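D-glycerate 3-kinase (Cryptococcus neoformans var. grubii serotype A, PDB 6CKG) probably transfers a phosphate group from ATP to the 3-hydroxyl of D-glycerate. Local coordinates at residues A80-D85 with P119-C124; K127-N132 with Q244-V249. All coordinates share one frame; numbering follows the deposited sequence. Where two conformers were deposited one is given.

In the fold
Both contacts use helix 118-129, which lies against the central sheet of a P-loop kinase fold with parallel strands 79-83, 176-180, 48-53, 247-253 and 313-318. Contact 1 lays the first half of the helix on edge strand 79-83; contact 2 joins the end of the helix to the turn leading into strand 247-253, three places across the sheet. They follow one another along the chain, contact 1 closing before contact 2 opens, and their centres are about 11 Å apart. They also touch, Met82 SD packing 3.5 Å from Leu128 CD1. The helix therefore links strands far apart in sequence, by buried apolar packing at one end and polar surface contacts at the other.

Contact 1 of 2, residues A80-D85 with P119-C124; sequences ATMSLD and PLLEQC. With EDO (1,2-ethanediol), chain C.
Edge strand 79-83 of the P-loop kinase sheet is covered here by helix 118-129, and Met82 and Leu84 meet Leu121 and Cys124 in a wholly apolar, buried contact. The backbones stay well apart, with Met82 CA 8.6 Å from Cys124 CA, and side chains fill the interval. Met82 does most of the reaching. It leaves the strand toward the helix and runs extended as far as its sulfur, where a bend (chi3 57°) swings the terminal methyl over to Leu121. Met82 CE thus comes to 3.7 Å from Leu121 CD2, and it also lies 4.0 Å from the backbone Leu121 O. The sulfur faces the next turn of the helix, Met82 SD standing 4.3 Å from Cys124 CB. Leu121 uses both arms of its fork: while CD2 receives the methionine, Leu121 CD1 meets Leu84 CD1 at 4.0 Å. Leu84 lies just past the strand, in a 3-10 turn, and carries its CG anti to the backbone N (chi1 -177°); one of its methyls bridges to the helix. Between these two residues the side chain of Ser83 leaves the strand away from the helix, and its OG is hydrogen-bonded to Glu180 OE2 of strand 176-180. Its backbone N donates a nearly straight hydrogen bond (164°) to O2 of an ethanediol, at 3.0 Å from Ser83 N to that oxygen. This molecule, probably from the crystallisation liquor, is also held by Pro150 O and Asp86 OD2. Around the contact, strand 79-83 pairs in parallel with strand 176-180, whose Phe179 packs on both Met82 and Leu121. Strand 146-153 adds Leu149 and Pro150 against Cys124, and farther along helix 118-129 Leu125 and Leu128 continue the packing on Met82.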
ATOM      1  N   ALA A  80       4.107  -8.940 -12.607  1.00 27.44           N
ATOM      2  CA  ALA A  80       3.479  -7.650 -12.857  1.00 32.13           C
ATOM      3  C   ALA A  80       3.341  -6.981 -11.505  1.00 36.45           C
ATOM      4  O   ALA A  80       3.124  -7.667 -10.501  1.00 31.81           O
ATOM      5  CB  ALA A  80       2.103  -7.782 -13.528  1.00 27.11           C
ATOM      6  N   THR A  81       3.492  -5.658 -11.466  1.00 30.94           N
ATOM      7  CA  THR A  81       3.396  -4.919 -10.210  1.00 33.36           C
ATOM      8  C   THR A  81       2.312  -3.853 -10.293  1.00 31.49           C
ATOM      9  O   THR A  81       2.246  -3.105 -11.279  1.00 26.32           O
ATOM     10  CB  THR A  81       4.726  -4.264  -9.847  1.00 36.31           C
ATOM     11  OG1 THR A  81       5.713  -5.273  -9.632  1.00 39.01           O
ATOM     12  CG2 THR A  81       4.570  -3.436  -8.553  1.00 38.99           C
ATOM     13  N   MET A  82       1.467  -3.792  -9.259  1.00 30.50           N
ATOM     14  CA  MET A  82       0.533  -2.692  -9.033  1.00 27.12           C
ATOM     15  C   MET A  82       0.961  -1.938  -7.780  1.00 33.18           C
ATOM     16  O   MET A  82       1.078  -2.534  -6.700  1.00 28.79           O
ATOM     17  CB  MET A  82      -0.904  -3.199  -8.862  1.00 31.26           C
ATOM     18  CG  MET A  82      -1.607  -3.490 -10.159  1.00 33.65           C
ATOM     19  SD  MET A  82      -3.215  -4.265  -9.941  1.00 37.84           S
ATOM     20  CE  MET A  82      -4.059  -3.054  -8.899  1.00 33.44           C
ATOM     21  N   SER A  83       1.192  -0.636  -7.919  1.00 26.23           N
ATOM     22  CA  SER A  83       1.490   0.236  -6.793  1.00 28.51           C
ATOM     23  C   SER A  83       0.275   1.113  -6.514  1.00 29.82           C
ATOM     24  O   SER A  83      -0.252   1.750  -7.428  1.00 27.78           O
ATOM     25  CB  SER A  83       2.713   1.103  -7.085  1.00 31.63           C
ATOM     26  OG  SER A  83       3.804   0.294  -7.443  1.00 39.00           O
ATOM     27  N   LEU A  84      -0.159   1.149  -5.255  1.00 28.71           N
ATOM     28  CA  LEU A  84      -1.382   1.873  -4.903  1.00 24.17           C
ATOM     29  C   LEU A  84      -1.356   3.331  -5.370  1.00 26.01           C
ATOM     30  O   LEU A  84      -2.371   3.856  -5.845  1.00 29.89           O
ATOM     31  CB  LEU A  84      -1.600   1.805  -3.395  1.00 23.84           C
ATOM     32  CG  LEU A  84      -2.875   2.466  -2.873  1.00 23.73           C
ATOM     33  CD1 LEU A  84      -4.069   1.701  -3.409  1.00 27.24           C
ATOM     34  CD2 LEU A  84      -2.854   2.442  -1.340  1.00 21.66           C
ATOM     35  N   ASP A  85      -0.207   4.000  -5.254  1.00 24.13           N
ATOM     36  CA  ASP A  85      -0.136   5.417  -5.610  1.00 28.14           C
ATOM     37  C   ASP A  85      -0.386   5.655  -7.096  1.00 36.57           C
ATOM     38  O   ASP A  85      -0.786   6.755  -7.480  1.00 32.67           O
ATOM     39  CB  ASP A  85       1.227   5.993  -5.249  1.00 30.35           C
ATOM     40  CG  ASP A  85       1.484   6.016  -3.765  1.00 35.73           C
ATOM     41  OD1 ASP A  85       0.717   5.393  -2.988  1.00 34.06           O
ATOM     42  OD2 ASP A  85       2.479   6.664  -3.387  1.00 42.00           O
ATOM     43  N   PRO A 119     -12.806   1.864  -8.871  1.00 31.56           N
ATOM     44  CA  PRO A 119     -13.148   1.131 -10.110  1.00 30.13           C
ATOM     45  C   PRO A 119     -11.931   0.722 -10.923  1.00 31.28           C
ATOM     46  O   PRO A 119     -11.887  -0.408 -11.429  1.00 32.09           O
ATOM     47  CB  PRO A 119     -14.036   2.122 -10.871  1.00 31.96           C
ATOM     48  CG  PRO A 119     -14.716   2.901  -9.764  1.00 34.00           C
ATOM     49  CD  PRO A 119     -13.656   3.065  -8.708  1.00 31.25           C
ATOM     50  N   LEU A 120     -10.930   1.603 -11.042  1.00 34.39           N
ATOM     51  CA  LEU A 120      -9.749   1.285 -11.844  1.00 35.16           C
ATOM     52  C   LEU A 120      -8.889   0.224 -11.164  1.00 31.96           C
ATOM     53  O   LEU A 120      -8.386  -0.690 -11.826  1.00 31.89           O
ATOM     54  CB  LEU A 120      -8.927   2.553 -12.106  1.00 27.20           C
ATOM     55  CG  LEU A 120      -7.735   2.418 -13.056  1.00 26.93           C
ATOM     56  CD1 LEU A 120      -8.188   1.916 -14.424  1.00 32.98           C
ATOM     57  CD2 LEU A 120      -6.978   3.738 -13.203  1.00 33.87           C
ATOM     58  N   LEU A 121      -8.687   0.350  -9.853  1.00 32.82           N
ATOM     59  CA  LEU A 121      -8.000  -0.687  -9.086  1.00 32.36           C
ATOM     60  C   LEU A 121      -8.656  -2.046  -9.277  1.00 30.63           C
ATOM     61  O   LEU A 121      -7.981  -3.043  -9.555  1.00 31.31           O
ATOM     62  CB  LEU A 121      -7.992  -0.310  -7.606  1.00 31.51           C
ATOM     63  CG  LEU A 121      -6.873   0.637  -7.201  1.00 31.10           C
ATOM     64  CD1 LEU A 121      -7.212   1.356  -5.890  1.00 27.61           C
ATOM     65  CD2 LEU A 121      -5.588  -0.178  -7.075  1.00 28.00           C
ATOM     66  N   GLU A 122      -9.979  -2.107  -9.119  1.00 30.28           N
ATOM     67  CA  GLU A 122     -10.676  -3.377  -9.266  1.00 34.16           C
ATOM     68  C   GLU A 122     -10.587  -3.889 -10.696  1.00 37.26           C
ATOM     69  O   GLU A 122     -10.344  -5.082 -10.910  1.00 36.33           O
ATOM     70  CB  GLU A 122     -12.133  -3.241  -8.833  1.00 31.97           C
ATOM     71  CG  GLU A 122     -12.288  -2.956  -7.360  1.00 42.93           C
ATOM     72  CD  GLU A 122     -13.733  -2.957  -6.916  1.00 53.56           C
ATOM     73  OE1 GLU A 122     -14.542  -3.698  -7.517  1.00 61.70           O
ATOM     74  OE2 GLU A 122     -14.055  -2.205  -5.971  1.00 54.58           O
ATOM     75  N   GLN A 123     -10.772  -3.005 -11.684  1.00 34.98           N
ATOM     76  CA  GLN A 123     -10.657  -3.420 -13.080  1.00 28.81           C
ATOM     77  C   GLN A 123      -9.267  -3.981 -13.373  1.00 32.81           C
ATOM     78  O   GLN A 123      -9.132  -5.022 -14.026  1.00 31.89           O
ATOM     79  CB  GLN A 123     -10.986  -2.246 -14.026  1.00 29.03           C
ATOM     80  CG  GLN A 123     -10.870  -2.594 -15.519  1.00 40.32           C
ATOM     81  CD  GLN A 123     -11.095  -1.395 -16.460  1.00 55.35           C
ATOM     82  OE1 GLN A 123     -10.683  -0.269 -16.174  1.00 58.07           O
ATOM     83  NE2 GLN A 123     -11.752  -1.648 -17.588  1.00 55.96           N
ATOM     84  N   CYS A 124      -8.216  -3.305 -12.903  1.00 29.75           N
ATOM     85  CA  CYS A 124      -6.867  -3.751 -13.241  1.00 29.90           C
ATOM     86  C   CYS A 124      -6.520  -5.054 -12.539  1.00 34.69           C
ATOM     87  O   CYS A 124      -5.919  -5.949 -13.140  1.00 32.43           O
ATOM     88  CB  CYS A 124      -5.850  -2.667 -12.896  1.00 26.58           C
ATOM     89  SG  CYS A 124      -5.932  -1.297 -14.120  1.00 33.33           S
TER
HETATM   90  C1  EDO C 401       2.074   0.670 -12.968  1.00 34.70           C
HETATM   91  O1  EDO C 401       2.400   2.073 -12.884  1.00 33.34           O
HETATM   92  C2  EDO C 401       1.063   0.325 -11.878  1.00 34.47           C
HETATM   93  O2  EDO C 401       1.659   0.577 -10.598  1.00 30.94           O

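Contact 2 of 2, residues K127-N132 with Q244-V249; sequences KLKSIN and QIDCFV
Lys129, the last helical residue of helix 118-129, reaches across to Gln244 and ends on its backbone carbonyl. The ammonium donates a short hydrogen bond, 2.7 Å from Lys129 NZ to Gln244 O, which arrives in the carbonyl plane on a lone pair, with a C=O...N angle of 137°. On the way the aliphatic part of the lysine runs across the glutamine amide: Lys129 CE is 3.3 Å from Gln244 OE1, and Lys129 CD is 3.6 Å from Gln244 NE2. Bends in both side chains bring this about. The lysine chain is straight as far as CD, then turns at chi3 (76°) and again at chi4 (93°), dropping NZ onto the carbonyl, while Gln244 bends at chi2 so that its amide comes back over the lysine methylenes. A water forms the next shell, accepting from Lys129 NZ at 3.1 Å and donating to Asp246 OD2 at 2.7 Å. The direct approach of the opposite charges, Lys129 NZ to Asp246 OD1, is a longer 4.1 Å. Asp246 OD2 is itself fixed by the backbone N of Val49 in strand 48-53, and the lysine side chain also rests on Val49. The turn carrying Gln244 and Asp246 follows the short helix 239-242 and enters strand 247-253, next to strand 48-53 in the sheet. With one carbonyl and one water in its grip, the lysine nitrogen has polar partners on the partly exposed surface, and the carboxylate close by, linked through this single water, would probably favour its charged form.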
ATOM      1  N   LYS A 127      -8.300  -7.814 -14.272  1.00 35.93           N
ATOM      2  CA  LYS A 127      -7.643  -8.071 -15.551  1.00 35.88           C
ATOM      3  C   LYS A 127      -6.382  -8.906 -15.358  1.00 35.38           C
ATOM      4  O   LYS A 127      -6.155  -9.881 -16.082  1.00 34.88           O
ATOM      5  CB  LYS A 127      -7.317  -6.747 -16.246  1.00 34.22           C
ATOM      6  CG  LYS A 127      -6.934  -6.883 -17.729  1.00 42.71           C
ATOM      7  CD  LYS A 127      -8.117  -7.326 -18.575  1.00 53.86           C
ATOM      8  CE  LYS A 127      -7.805  -7.281 -20.069  1.00 62.77           C
ATOM      9  NZ  LYS A 127      -7.728  -5.883 -20.576  1.00 69.32           N
ATOM     10  N   LEU A 128      -5.531  -8.521 -14.400  1.00 29.10           N
ATOM     11  CA  LEU A 128      -4.322  -9.305 -14.156  1.00 35.41           C
ATOM     12  C   LEU A 128      -4.665 -10.724 -13.727  1.00 36.98           C
ATOM     13  O   LEU A 128      -3.999 -11.683 -14.138  1.00 37.31           O
ATOM     14  CB  LEU A 128      -3.441  -8.626 -13.107  1.00 29.59           C
ATOM     15  CG  LEU A 128      -2.785  -7.313 -13.545  1.00 37.16           C
ATOM     16  CD1 LEU A 128      -2.175  -6.543 -12.356  1.00 28.53           C
ATOM     17  CD2 LEU A 128      -1.743  -7.551 -14.626  1.00 32.94           C
ATOM     18  N   LYS A 129      -5.721 -10.887 -12.925  1.00 35.43           N
ATOM     19  CA  LYS A 129      -6.042 -12.208 -12.391  1.00 36.48           C
ATOM     20  C   LYS A 129      -6.599 -13.153 -13.454  1.00 32.57           C
ATOM     21  O   LYS A 129      -6.532 -14.368 -13.269  1.00 37.81           O
ATOM     22  CB  LYS A 129      -7.008 -12.072 -11.213  1.00 33.99           C
ATOM     23  CG  LYS A 129      -6.330 -11.529  -9.950  1.00 35.96           C
ATOM     24  CD  LYS A 129      -7.322 -11.241  -8.833  1.00 41.05           C
ATOM     25  CE  LYS A 129      -7.795 -12.502  -8.138  1.00 36.21           C
ATOM     26  NZ  LYS A 129      -6.969 -12.829  -6.936  1.00 38.21           N
ATOM     27  N   SER A 130      -7.130 -12.632 -14.559  1.00 30.44           N
ATOM     28  CA  SER A 130      -7.578 -13.444 -15.681  0.57 34.22           C
ATOM     29  C   SER A 130      -6.549 -13.510 -16.802  1.00 32.88           C
ATOM     30  O   SER A 130      -6.842 -14.064 -17.871  1.00 33.96           O
ATOM     31  CB  SER A 130      -8.901 -12.904 -16.228  0.57 39.54           C
ATOM     32  OG  SER A 130      -8.709 -11.663 -16.889  0.57 41.69           O
ATOM     33  N   ILE A 131      -5.351 -12.963 -16.592  1.00 33.52           N
ATOM     34  CA  ILE A 131      -4.417 -12.810 -17.710  1.00 33.78           C
ATOM     35  C   ILE A 131      -3.829 -14.142 -18.194  1.00 35.27           C
ATOM     36  O   ILE A 131      -3.307 -14.206 -19.316  1.00 38.26           O
ATOM     37  CB  ILE A 131      -3.310 -11.812 -17.312  1.00 33.48           C
ATOM     38  CG1 ILE A 131      -2.711 -11.136 -18.546  1.00 33.47           C
ATOM     39  CG2 ILE A 131      -2.222 -12.498 -16.474  1.00 36.26           C
ATOM     40  CD1 ILE A 131      -1.948  -9.870 -18.203  1.00 29.40           C
ATOM     41  N   ASN A 132      -3.913 -15.217 -17.407  1.00 35.78           N
ATOM     42  CA  ASN A 132      -3.414 -16.513 -17.862  1.00 37.50           C
ATOM     43  C   ASN A 132      -4.477 -17.340 -18.572  1.00 43.78           C
ATOM     44  O   ASN A 132      -4.167 -18.437 -19.058  1.00 42.34           O
ATOM     45  CB  ASN A 132      -2.851 -17.324 -16.689  1.00 33.71           C
ATOM     46  CG  ASN A 132      -1.720 -16.622 -15.981  1.00 33.96           C
ATOM     47  OD1 ASN A 132      -1.022 -15.801 -16.573  1.00 33.31           O
ATOM     48  ND2 ASN A 132      -1.525 -16.941 -14.704  1.00 31.96           N
ATOM     49  N   GLN A 244      -9.061  -9.753  -3.027  1.00 31.06           N
ATOM     50  CA  GLN A 244      -8.405 -10.320  -4.195  1.00 30.60           C
ATOM     51  C   GLN A 244      -6.971 -10.747  -3.910  1.00 29.58           C
ATOM     52  O   GLN A 244      -6.361 -11.418  -4.748  1.00 28.06           O
ATOM     53  CB  GLN A 244      -8.440  -9.299  -5.329  1.00 29.60           C
ATOM     54  CG  GLN A 244      -9.850  -8.999  -5.834  1.00 33.43           C
ATOM     55  CD  GLN A 244     -10.263  -9.970  -6.923  1.00 48.50           C
ATOM     56  OE1 GLN A 244     -10.430 -11.163  -6.672  1.00 48.35           O
ATOM     57  NE2 GLN A 244     -10.383  -9.470  -8.156  1.00 58.32           N
ATOM     58  N   ILE A 245      -6.446 -10.410  -2.739  1.00 28.62           N
ATOM     59  CA  ILE A 245      -5.067 -10.719  -2.366  1.00 29.79           C
ATOM     60  C   ILE A 245      -4.985 -12.129  -1.784  1.00 35.16           C
ATOM     61  O   ILE A 245      -5.767 -12.503  -0.899  1.00 31.15           O
ATOM     62  CB  ILE A 245      -4.551  -9.675  -1.364  1.00 24.17           C
ATOM     63  CG1 ILE A 245      -4.572  -8.282  -2.018  1.00 27.89           C
ATOM     64  CG2 ILE A 245      -3.186 -10.058  -0.828  1.00 23.51           C
ATOM     65  CD1 ILE A 245      -4.154  -7.131  -1.082  1.00 21.64           C
ATOM     66  N   ASP A 246      -4.001 -12.908  -2.252  1.00 28.47           N
ATOM     67  CA  ASP A 246      -3.825 -14.296  -1.835  1.00 26.39           C
ATOM     68  C   ASP A 246      -2.894 -14.447  -0.637  1.00 27.54           C
ATOM     69  O   ASP A 246      -3.141 -15.284   0.236  1.00 32.45           O
ATOM     70  CB  ASP A 246      -3.267 -15.135  -2.993  1.00 26.73           C
ATOM     71  CG  ASP A 246      -4.172 -15.134  -4.206  1.00 32.21           C
ATOM     72  OD1 ASP A 246      -5.388 -15.314  -4.032  1.00 37.97           O
ATOM     73  OD2 ASP A 246      -3.672 -14.942  -5.332  1.00 28.91           O
ATOM     74  N   CYS A 247      -1.808 -13.685  -0.591  1.00 23.23           N
ATOM     75  CA  CYS A 247      -0.855 -13.787   0.507  1.00 24.95           C
ATOM     76  C   CYS A 247      -0.264 -12.401   0.729  1.00 25.55           C
ATOM     77  O   CYS A 247      -0.503 -11.477  -0.047  1.00 24.31           O
ATOM     78  CB  CYS A 247       0.222 -14.856   0.209  1.00 24.50           C
ATOM     79  SG  CYS A 247       1.255 -14.459  -1.232  1.00 26.15           S
ATOM     80  N   PHE A 248       0.518 -12.248   1.795  1.00 24.79           N
ATOM     81  CA  PHE A 248       0.826 -10.891   2.236  1.00 25.33           C
ATOM     82  C   PHE A 248       2.223 -10.819   2.830  1.00 24.84           C
ATOM     83  O   PHE A 248       2.638 -11.705   3.589  1.00 23.47           O
ATOM     84  CB  PHE A 248      -0.203 -10.419   3.286  1.00 21.42           C
ATOM     85  CG  PHE A 248      -0.452  -8.918   3.291  1.00 23.36           C
ATOM     86  CD1 PHE A 248       0.449  -8.054   3.889  1.00 24.64           C
ATOM     87  CD2 PHE A 248      -1.597  -8.384   2.709  1.00 24.41           C
ATOM     88  CE1 PHE A 248       0.214  -6.669   3.928  1.00 24.39           C
ATOM     89  CE2 PHE A 248      -1.842  -6.993   2.734  1.00 22.47           C
ATOM     90  CZ  PHE A 248      -0.932  -6.143   3.354  1.00 22.93           C
ATOM     91  N   VAL A 249       2.920  -9.732   2.514  1.00 22.36           N
ATOM     92  CA  VAL A 249       4.227  -9.416   3.085  1.00 24.25           C
ATOM     93  C   VAL A 249       4.127  -8.038   3.719  1.00 26.39           C
ATOM     94  O   VAL A 249       3.708  -7.082   3.054  1.00 24.05           O
ATOM     95  CB  VAL A 249       5.339  -9.434   2.016  1.00 26.67           C
ATOM     96  CG1 VAL A 249       6.696  -9.072   2.640  1.00 25.76           C
ATOM     97  CG2 VAL A 249       5.409 -10.813   1.324  1.00 24.91           C
TER
HETATM   98  O   HOH W   1      -5.059 -15.205  -7.625  1.00 40.74           O